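Local coordinates for uncharacterized protein (Bacteroides thetaiotaomicron, PDB 3KZT) that is of unknown function, a DUF3828 domain-containing protein in which a long helix packs against an antiparallel four-stranded sheet, at residues V107-A112 with V121-R126; D33-Y38 with D79-A84. All coordinates share one frame; numbering follows the deposited sequence. Where two conformers were deposited one is given.

Interaction 1. Residues V107-A112 with V121-R126; sequences VNYTSA and VSIPVR. With SO4 (sulfate ion), chain E.
Val107 pairs with Ile123 and Tyr109 with Val121 as antiparallel hydrogen-bonded pairs, and Asn108 faces Ser122 between them as a non-hydrogen-bonded pair. The Val107 N to Ile123 O bond is nearly straight (2.8 Å, 177° at the hydrogen). Tyr109 and Val121 lie side by side and point the same way. CG of Tyr109 stands between its own backbone N and carbonyl carbon (chi1 86°), and the ring stands alongside Val121. Val121 CB sits over one face of the ring, 4.1 Å from its centroid, in a CH-pi contact. Val121 CG1 comes to 3.6 Å from Tyr109 CE1. Ile123 CD1 lies at the edge of the same ring. The Tyr109 hydroxyl bonds to the backbone O of Ile82. An alanine in place of Tyr109 would probably leave that carbonyl without this donor and open a gap beside Val121. Further along, Val107 CG2 meets Val125 CG2 at 4.0 Å. Asn108 and Ser122 turn to the other face, where Asn108 ND2 bonds to Glu106. The two strands form a beta hairpin. Val107, Ile123 and Val125 pack on helix 13-41, through Ile31 and Tyr35. Strand 96-101 flanks the hairpin beside 104-111, and strand 133-139 beside 119-130.

Interaction 2. Residues D33-Y38 with D79-A84; sequences DFYEAY and DPIIRA. With SO4 (sulfate ion), chain F.
Tyr38 and Asp79 both hold CG anti to the backbone N (chi1 -169° and -170°), and their side chains meet tip to tip. Tyr38 OH donates to Asp79 OD2 at 2.6 Å, on the syn lone pair of that oxygen. The ring and carboxylate planes are almost perpendicular, 87° apart. A water donates to both Tyr38 OH and Asp79 OD1, bridging the pair a second time. Asp79 OD1 also accepts from Ile81 N at 3.1 Å, from above the carboxylate plane, which closes an Asx turn. Ile81 is the loop residue that packs most against the helix. Its CD1 lies over one face of the Tyr38 ring, 3.5 Å from Tyr38 CZ. Its CG2 touches Phe34 CE2 at 3.5 Å. Tyr35 touches Ile81 CG2 too, and its OH donates to Ile81 O at 2.7 Å, with that oxygen at the ring edge, near the ring plane. Arg83 N and Ala84 N bond weakly to Asp79 O, which fits a G1 beta bulge. Arg83 NH1 and NH2 bond to a sulfate. Helix 47-60 adds Ile56 and Lys57 beside Phe34, Tyr38 and Ile81. Two tyrosine hydroxyls thus tie a loop without regular structure to helix 13-41. The carboxylate is held on both oxygens, so its rotation is probably restricted, and the hydroxyl and amide donors would tend to stabilise its negative charge.

How the interactions relate
Interactions 1 and 2 have centres about 9 Å apart and touch directly. The loop 79-84 contacts both helix 13-41 and the hairpin, which also touch each other. Its successive carbonyls serve the two sides: that of Ile81 the helix, and that of Ile82 the hairpin, where Ile82 O takes Tyr109 OH at 2.7 Å, a probable hydrogen bond. Ile123 CD1 packs 3.6 Å from Ile81 O. Arg83 packs on strand 119-130; its NH1 lies 3.0 Å from Ser122 O and its NH2 3.6 Å from Pro124 CD. The sulfates at Arg126 and Arg83 are separate ions, probably from the crystallisation liquor, and establish no active site. Tyr35 takes part in both contacts, joining them in one buried core.

Interaction 1. Residues V107-A112 with V121-R126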
ATOM      1  N   VAL A 107      13.909  -6.732  -5.977  1.00 17.55           N
ATOM      2  CA  VAL A 107      12.628  -6.584  -5.267  1.00 17.66           C
ATOM      3  C   VAL A 107      12.242  -7.962  -4.724  1.00 17.87           C
ATOM      4  O   VAL A 107      11.938  -8.869  -5.510  1.00 18.02           O
ATOM      5  CB  VAL A 107      11.515  -6.065  -6.198  1.00 17.61           C
ATOM      6  CG1 VAL A 107      10.150  -6.086  -5.477  1.00 17.66           C
ATOM      7  CG2 VAL A 107      11.848  -4.650  -6.679  1.00 17.38           C
ATOM      8  N   ASN A 108      12.265  -8.106  -3.393  1.00 17.99           N
ATOM      9  CA  ASN A 108      11.940  -9.365  -2.701  1.00 18.03           C
ATOM     10  C   ASN A 108      10.612  -9.274  -1.974  1.00 18.07           C
ATOM     11  O   ASN A 108      10.339  -8.263  -1.322  1.00 18.19           O
ATOM     12  CB  ASN A 108      13.025  -9.698  -1.685  1.00 18.03           C
ATOM     13  CG  ASN A 108      14.364  -9.941  -2.333  1.00 18.66           C
ATOM     14  OD1 ASN A 108      14.534 -10.902  -3.064  1.00 17.59           O
ATOM     15  ND2 ASN A 108      15.334  -9.044  -2.073  1.00 21.34           N
ATOM     16  N   TYR A 109       9.779 -10.320  -2.108  1.00 17.80           N
ATOM     17  CA  TYR A 109       8.522 -10.452  -1.344  1.00 17.75           C
ATOM     18  C   TYR A 109       8.078 -11.930  -1.353  1.00 17.82           C
ATOM     19  O   TYR A 109       8.387 -12.666  -2.281  1.00 18.02           O
ATOM     20  CB  TYR A 109       7.397  -9.522  -1.877  1.00 17.56           C
ATOM     21  CG  TYR A 109       6.559 -10.080  -3.026  1.00 17.57           C
ATOM     22  CD1 TYR A 109       6.953  -9.922  -4.345  1.00 17.08           C
ATOM     23  CD2 TYR A 109       5.337 -10.756  -2.775  1.00 17.01           C
ATOM     24  CE1 TYR A 109       6.177 -10.437  -5.401  1.00 16.61           C
ATOM     25  CE2 TYR A 109       4.573 -11.270  -3.806  1.00 16.18           C
ATOM     26  CZ  TYR A 109       4.988 -11.101  -5.115  1.00 16.60           C
ATOM     27  OH  TYR A 109       4.220 -11.607  -6.124  1.00 15.84           O
ATOM     28  N   THR A 110       7.356 -12.334  -0.314  1.00 17.90           N
ATOM     29  CA  THR A 110       6.848 -13.690  -0.178  1.00 17.98           C
ATOM     30  C   THR A 110       5.387 -13.724  -0.661  1.00 18.48           C
ATOM     31  O   THR A 110       4.528 -13.026  -0.098  1.00 18.68           O
ATOM     32  CB  THR A 110       6.928 -14.146   1.274  1.00 18.01           C
ATOM     33  OG1 THR A 110       8.278 -14.010   1.724  1.00 17.37           O
ATOM     34  CG2 THR A 110       6.495 -15.595   1.415  1.00 17.15           C
ATOM     35  N   SER A 111       5.127 -14.494  -1.717  1.00 18.71           N
ATOM     36  CA  SER A 111       3.767 -14.702  -2.237  1.00 19.11           C
ATOM     37  C   SER A 111       3.092 -15.809  -1.422  1.00 19.20           C
ATOM     38  O   SER A 111       3.714 -16.853  -1.187  1.00 19.29           O
ATOM     39  CB  SER A 111       3.817 -15.140  -3.690  1.00 19.18           C
ATOM     40  OG  SER A 111       2.515 -15.360  -4.169  1.00 20.27           O
ATOM     41  N   ALA A 112       1.831 -15.579  -1.020  1.00 19.06           N
ATOM     42  CA  ALA A 112       1.018 -16.539  -0.238  1.00 19.13           C
ATOM     43  C   ALA A 112       1.694 -16.971   1.073  1.00 19.32           C
ATOM     44  O   ALA A 112       1.771 -18.167   1.384  1.00 19.35           O
ATOM     45  CB  ALA A 112       0.652 -17.748  -1.091  1.00 18.96           C
ATOM     46  N   VAL A 121       9.642 -14.668  -3.934  1.00 18.62           N
ATOM     47  CA  VAL A 121       9.747 -13.994  -5.252  1.00 18.60           C
ATOM     48  C   VAL A 121      10.910 -12.995  -5.178  1.00 18.85           C
ATOM     49  O   VAL A 121      11.069 -12.317  -4.153  1.00 18.96           O
ATOM     50  CB  VAL A 121       8.437 -13.284  -5.625  1.00 18.60           C
ATOM     51  CG1 VAL A 121       8.551 -12.631  -7.000  1.00 18.26           C
ATOM     52  CG2 VAL A 121       7.277 -14.295  -5.626  1.00 18.25           C
ATOM     53  N   SER A 122      11.717 -12.943  -6.261  1.00 18.95           N
ATOM     54  CA  SER A 122      12.899 -12.083  -6.350  0.50 18.93           C
ATOM     55  C   SER A 122      13.063 -11.558  -7.794  1.00 19.11           C
ATOM     56  O   SER A 122      13.572 -12.274  -8.663  1.00 19.07           O
ATOM     57  CB  SER A 122      14.134 -12.870  -5.910  0.50 18.94           C
ATOM     58  OG  SER A 122      15.302 -12.096  -6.022  0.50 18.68           O
ATOM     59  N   ILE A 123      12.616 -10.306  -8.033  1.00 19.34           N
ATOM     60  CA  ILE A 123      12.686  -9.653  -9.350  1.00 19.33           C
ATOM     61  C   ILE A 123      13.876  -8.656  -9.407  1.00 19.24           C
ATOM     62  O   ILE A 123      13.872  -7.653  -8.660  1.00 19.07           O
ATOM     63  CB  ILE A 123      11.359  -8.838  -9.683  1.00 19.34           C
ATOM     64  CG1 ILE A 123      10.095  -9.707  -9.522  1.00 19.90           C
ATOM     65  CG2 ILE A 123      11.422  -8.258 -11.107  1.00 19.09           C
ATOM     66  CD1 ILE A 123       9.404  -9.554  -8.168  1.00 20.81           C
ATOM     67  N   PRO A 124      14.903  -8.927 -10.269  1.00 19.02           N
ATOM     68  CA  PRO A 124      15.902  -7.879 -10.476  1.00 18.90           C
ATOM     69  C   PRO A 124      15.269  -6.755 -11.319  1.00 18.80           C
ATOM     70  O   PRO A 124      14.605  -7.060 -12.334  1.00 18.60           O
ATOM     71  CB  PRO A 124      17.015  -8.588 -11.271  1.00 18.90           C
ATOM     72  CG  PRO A 124      16.672 -10.059 -11.233  1.00 18.83           C
ATOM     73  CD  PRO A 124      15.223 -10.135 -11.055  1.00 19.08           C
ATOM     74  N   VAL A 125      15.425  -5.495 -10.873  1.00 18.58           N
ATOM     75  CA  VAL A 125      14.918  -4.316 -11.599  1.00 18.18           C
ATOM     76  C   VAL A 125      16.048  -3.278 -11.738  1.00 18.19           C
ATOM     77  O   VAL A 125      16.852  -3.101 -10.805  1.00 18.43           O
ATOM     78  CB  VAL A 125      13.649  -3.699 -10.926  1.00 18.32           C
ATOM     79  CG1 VAL A 125      12.589  -4.778 -10.694  1.00 17.37           C
ATOM     80  CG2 VAL A 125      13.980  -2.970  -9.615  1.00 17.49           C
ATOM     81  N   ARG A 126      16.113  -2.625 -12.912  1.00 17.84           N
ATOM     82  CA  ARG A 126      17.126  -1.617 -13.217  1.00 17.58           C
ATOM     83  C   ARG A 126      16.481  -0.224 -13.216  1.00 17.25           C
ATOM     84  O   ARG A 126      15.370  -0.059 -13.728  1.00 16.54           O
ATOM     85  CB  ARG A 126      17.774  -1.895 -14.559  1.00 17.74           C
ATOM     86  CG  ARG A 126      19.152  -1.276 -14.681  1.00 19.38           C
ATOM     87  CD  ARG A 126      19.772  -1.536 -16.038  1.00 20.83           C
ATOM     88  NE  ARG A 126      19.326  -0.610 -17.081  1.00 22.28           N
ATOM     89  CZ  ARG A 126      19.678  -0.687 -18.378  1.00 24.01           C
ATOM     90  NH1 ARG A 126      20.485  -1.678 -18.840  1.00 24.92           N
ATOM     91  NH2 ARG A 126      19.214   0.231 -19.243  1.00 24.26           N
TER
HETATM   92  S   SO4 E 203      23.656  -3.401 -17.388  0.70 67.85           S
HETATM   93  O1  SO4 E 203      24.025  -2.251 -18.209  0.70 67.64           O
HETATM   94  O2  SO4 E 203      23.840  -3.079 -15.970  0.70 67.65           O
HETATM   95  O3  SO4 E 203      24.512  -4.533 -17.741  0.70 68.00           O
HETATM   96  O4  SO4 E 203      22.260  -3.748 -17.649  0.70 67.46           O

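Interaction 2. Residues D33-Y38 with D79-A84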
ATOM      1  N   ASP A  33       7.791   2.666  -3.572  1.00 13.97           N
ATOM      2  CA  ASP A  33       6.554   3.442  -3.900  1.00 14.29           C
ATOM      3  C   ASP A  33       5.812   2.850  -5.068  1.00 13.99           C
ATOM      4  O   ASP A  33       4.582   2.803  -5.048  1.00 13.75           O
ATOM      5  CB  ASP A  33       6.862   4.910  -4.255  1.00 14.25           C
ATOM      6  CG  ASP A  33       7.403   5.719  -3.084  1.00 15.30           C
ATOM      7  OD1 ASP A  33       7.383   5.253  -1.925  1.00 17.95           O
ATOM      8  OD2 ASP A  33       7.870   6.834  -3.348  1.00 16.34           O
ATOM      9  N   PHE A  34       6.554   2.454  -6.110  1.00 14.21           N
ATOM     10  CA  PHE A  34       5.946   1.787  -7.266  1.00 14.22           C
ATOM     11  C   PHE A  34       5.205   0.505  -6.866  1.00 14.30           C
ATOM     12  O   PHE A  34       4.030   0.352  -7.201  1.00 14.33           O
ATOM     13  CB  PHE A  34       6.982   1.458  -8.364  1.00 14.09           C
ATOM     14  CG  PHE A  34       6.450   0.539  -9.410  1.00 13.94           C
ATOM     15  CD1 PHE A  34       5.318   0.894 -10.151  1.00 13.98           C
ATOM     16  CD2 PHE A  34       7.040  -0.713  -9.644  1.00 13.23           C
ATOM     17  CE1 PHE A  34       4.788   0.029 -11.108  1.00 13.23           C
ATOM     18  CE2 PHE A  34       6.514  -1.581 -10.614  1.00 12.95           C
ATOM     19  CZ  PHE A  34       5.390  -1.209 -11.338  1.00 13.05           C
ATOM     20  N   TYR A  35       5.898  -0.397  -6.162  1.00 14.51           N
ATOM     21  CA  TYR A  35       5.306  -1.695  -5.762  1.00 14.48           C
ATOM     22  C   TYR A  35       4.127  -1.586  -4.801  1.00 14.66           C
ATOM     23  O   TYR A  35       3.163  -2.336  -4.937  1.00 14.73           O
ATOM     24  CB  TYR A  35       6.378  -2.689  -5.241  1.00 14.62           C
ATOM     25  CG  TYR A  35       7.025  -3.451  -6.363  1.00 14.14           C
ATOM     26  CD1 TYR A  35       8.106  -2.919  -7.070  1.00 13.98           C
ATOM     27  CD2 TYR A  35       6.535  -4.696  -6.751  1.00 14.02           C
ATOM     28  CE1 TYR A  35       8.691  -3.608  -8.128  1.00 14.60           C
ATOM     29  CE2 TYR A  35       7.106  -5.397  -7.799  1.00 14.10           C
ATOM     30  CZ  TYR A  35       8.189  -4.856  -8.490  1.00 14.74           C
ATOM     31  OH  TYR A  35       8.767  -5.537  -9.528  1.00 15.05           O
ATOM     32  N   GLU A  36       4.192  -0.653  -3.852  1.00 14.83           N
ATOM     33  CA  GLU A  36       3.054  -0.410  -2.936  1.00 15.07           C
ATOM     34  C   GLU A  36       1.838   0.181  -3.669  1.00 14.63           C
ATOM     35  O   GLU A  36       0.705  -0.260  -3.435  1.00 14.31           O
ATOM     36  CB  GLU A  36       3.470   0.449  -1.748  1.00 15.33           C
ATOM     37  CG  GLU A  36       4.325  -0.336  -0.762  1.00 17.28           C
ATOM     38  CD  GLU A  36       5.061   0.520   0.241  1.00 20.43           C
ATOM     39  OE1 GLU A  36       4.706   1.717   0.438  1.00 22.18           O
ATOM     40  OE2 GLU A  36       6.015  -0.019   0.848  1.00 24.36           O
ATOM     41  N   ALA A  37       2.087   1.152  -4.562  1.00 14.28           N
ATOM     42  CA  ALA A  37       1.026   1.767  -5.395  1.00 13.88           C
ATOM     43  C   ALA A  37       0.417   0.752  -6.367  1.00 13.64           C
ATOM     44  O   ALA A  37      -0.800   0.645  -6.471  1.00 13.35           O
ATOM     45  CB  ALA A  37       1.584   2.955  -6.171  1.00 13.58           C
ATOM     46  N   TYR A  38       1.288   0.016  -7.063  1.00 13.59           N
ATOM     47  CA  TYR A  38       0.876  -1.025  -8.021  1.00 13.58           C
ATOM     48  C   TYR A  38       0.075  -2.154  -7.344  1.00 13.40           C
ATOM     49  O   TYR A  38      -0.967  -2.557  -7.849  1.00 13.02           O
ATOM     50  CB  TYR A  38       2.100  -1.597  -8.750  1.00 13.44           C
ATOM     51  CG  TYR A  38       1.764  -2.474  -9.925  1.00 13.88           C
ATOM     52  CD1 TYR A  38       1.155  -1.932 -11.060  1.00 13.93           C
ATOM     53  CD2 TYR A  38       2.087  -3.842  -9.931  1.00 13.96           C
ATOM     54  CE1 TYR A  38       0.840  -2.726 -12.160  1.00 13.69           C
ATOM     55  CE2 TYR A  38       1.777  -4.646 -11.030  1.00 13.31           C
ATOM     56  CZ  TYR A  38       1.158  -4.077 -12.143  1.00 13.66           C
ATOM     57  OH  TYR A  38       0.851  -4.841 -13.226  1.00 12.26           O
ATOM     58  N   ASP A  79       1.808 -11.777 -14.446  1.00 13.34           N
ATOM     59  CA  ASP A  79       2.262 -10.405 -14.427  1.00 12.95           C
ATOM     60  C   ASP A  79       3.789 -10.465 -14.135  1.00 12.44           C
ATOM     61  O   ASP A  79       4.178 -10.893 -13.053  1.00 12.03           O
ATOM     62  CB  ASP A  79       1.511  -9.624 -13.338  1.00 13.01           C
ATOM     63  CG  ASP A  79       1.753  -8.129 -13.400  1.00 12.78           C
ATOM     64  OD1 ASP A  79       2.796  -7.686 -13.909  1.00 13.08           O
ATOM     65  OD2 ASP A  79       0.882  -7.392 -12.921  1.00 12.31           O
ATOM     66  N   PRO A  80       4.646 -10.050 -15.110  1.00 11.97           N
ATOM     67  CA  PRO A  80       6.103 -10.083 -14.848  1.00 11.95           C
ATOM     68  C   PRO A  80       6.622  -9.125 -13.710  1.00 11.63           C
ATOM     69  O   PRO A  80       7.710  -9.377 -13.156  1.00 11.49           O
ATOM     70  CB  PRO A  80       6.699  -9.676 -16.206  1.00 11.99           C
ATOM     71  CG  PRO A  80       5.660  -8.858 -16.820  1.00 12.25           C
ATOM     72  CD  PRO A  80       4.375  -9.506 -16.456  1.00 11.99           C
ATOM     73  N   ILE A  81       5.846  -8.064 -13.387  1.00 11.27           N
ATOM     74  CA  ILE A  81       6.211  -7.117 -12.323  0.50 10.89           C
ATOM     75  C   ILE A  81       6.208  -7.823 -10.953  1.00 10.75           C
ATOM     76  O   ILE A  81       7.137  -7.654 -10.174  1.00 10.46           O
ATOM     77  CB  ILE A  81       5.257  -5.878 -12.289  0.50 10.96           C
ATOM     78  CG1 ILE A  81       5.387  -5.040 -13.581  0.50 10.79           C
ATOM     79  CG2 ILE A  81       5.584  -4.970 -11.073  0.50 10.75           C
ATOM     80  CD1 ILE A  81       4.332  -3.961 -13.715  0.50 10.23           C
ATOM     81  N   ILE A  82       5.160  -8.627 -10.695  1.00 10.62           N
ATOM     82  CA  ILE A  82       5.011  -9.425  -9.428  1.00 10.64           C
ATOM     83  C   ILE A  82       5.339 -10.943  -9.564  1.00 10.64           C
ATOM     84  O   ILE A  82       5.388 -11.656  -8.541  1.00 10.59           O
ATOM     85  CB  ILE A  82       3.573  -9.255  -8.771  1.00 10.68           C
ATOM     86  CG1 ILE A  82       2.431  -9.666  -9.721  1.00 11.35           C
ATOM     87  CG2 ILE A  82       3.363  -7.813  -8.328  1.00 10.64           C
ATOM     88  CD1 ILE A  82       1.072  -9.762  -9.065  1.00 11.53           C
ATOM     89  N   ARG A  83       5.575 -11.421 -10.804  1.00 10.49           N
ATOM     90  CA  ARG A  83       5.783 -12.864 -11.105  1.00 10.33           C
ATOM     91  C   ARG A  83       4.646 -13.707 -10.514  1.00 10.14           C
ATOM     92  O   ARG A  83       4.876 -14.686  -9.786  1.00 10.09           O
ATOM     93  CB  ARG A  83       7.166 -13.339 -10.639  1.00 10.47           C
ATOM     94  CG  ARG A  83       8.279 -12.690 -11.382  1.00 10.83           C
ATOM     95  CD  ARG A  83       9.604 -13.212 -10.937  1.00 11.46           C
ATOM     96  NE  ARG A  83      10.690 -12.661 -11.751  1.00 12.11           N
ATOM     97  CZ  ARG A  83      11.981 -13.024 -11.680  1.00 12.73           C
ATOM     98  NH1 ARG A  83      12.404 -13.963 -10.809  1.00 13.55           N
ATOM     99  NH2 ARG A  83      12.872 -12.438 -12.494  1.00 13.11           N
ATOM    100  N   ALA A  84       3.423 -13.282 -10.815  1.00  9.84           N
ATOM    101  CA  ALA A  84       2.216 -13.907 -10.298  1.00 10.02           C
ATOM    102  C   ALA A  84       1.031 -13.400 -11.100  1.00 10.42           C
ATOM    103  O   ALA A  84       1.161 -12.419 -11.838  1.00 10.21           O
ATOM    104  CB  ALA A  84       2.038 -13.571  -8.844  1.00  9.71           C
TER
HETATM  105  S   SO4 F 204      15.979 -13.718 -12.357  0.70 60.55           S
HETATM  106  O1  SO4 F 204      15.584 -12.675 -13.305  0.70 60.49           O
HETATM  107  O2  SO4 F 204      15.235 -13.580 -11.109  0.70 60.20           O
HETATM  108  O3  SO4 F 204      17.410 -13.598 -12.075  0.70 60.90           O
HETATM  109  O4  SO4 F 204      15.703 -15.033 -12.939  0.70 60.90           O
HETATM  110  O   HOH W   1       2.173  -5.863 -15.760  1.00 17.63           O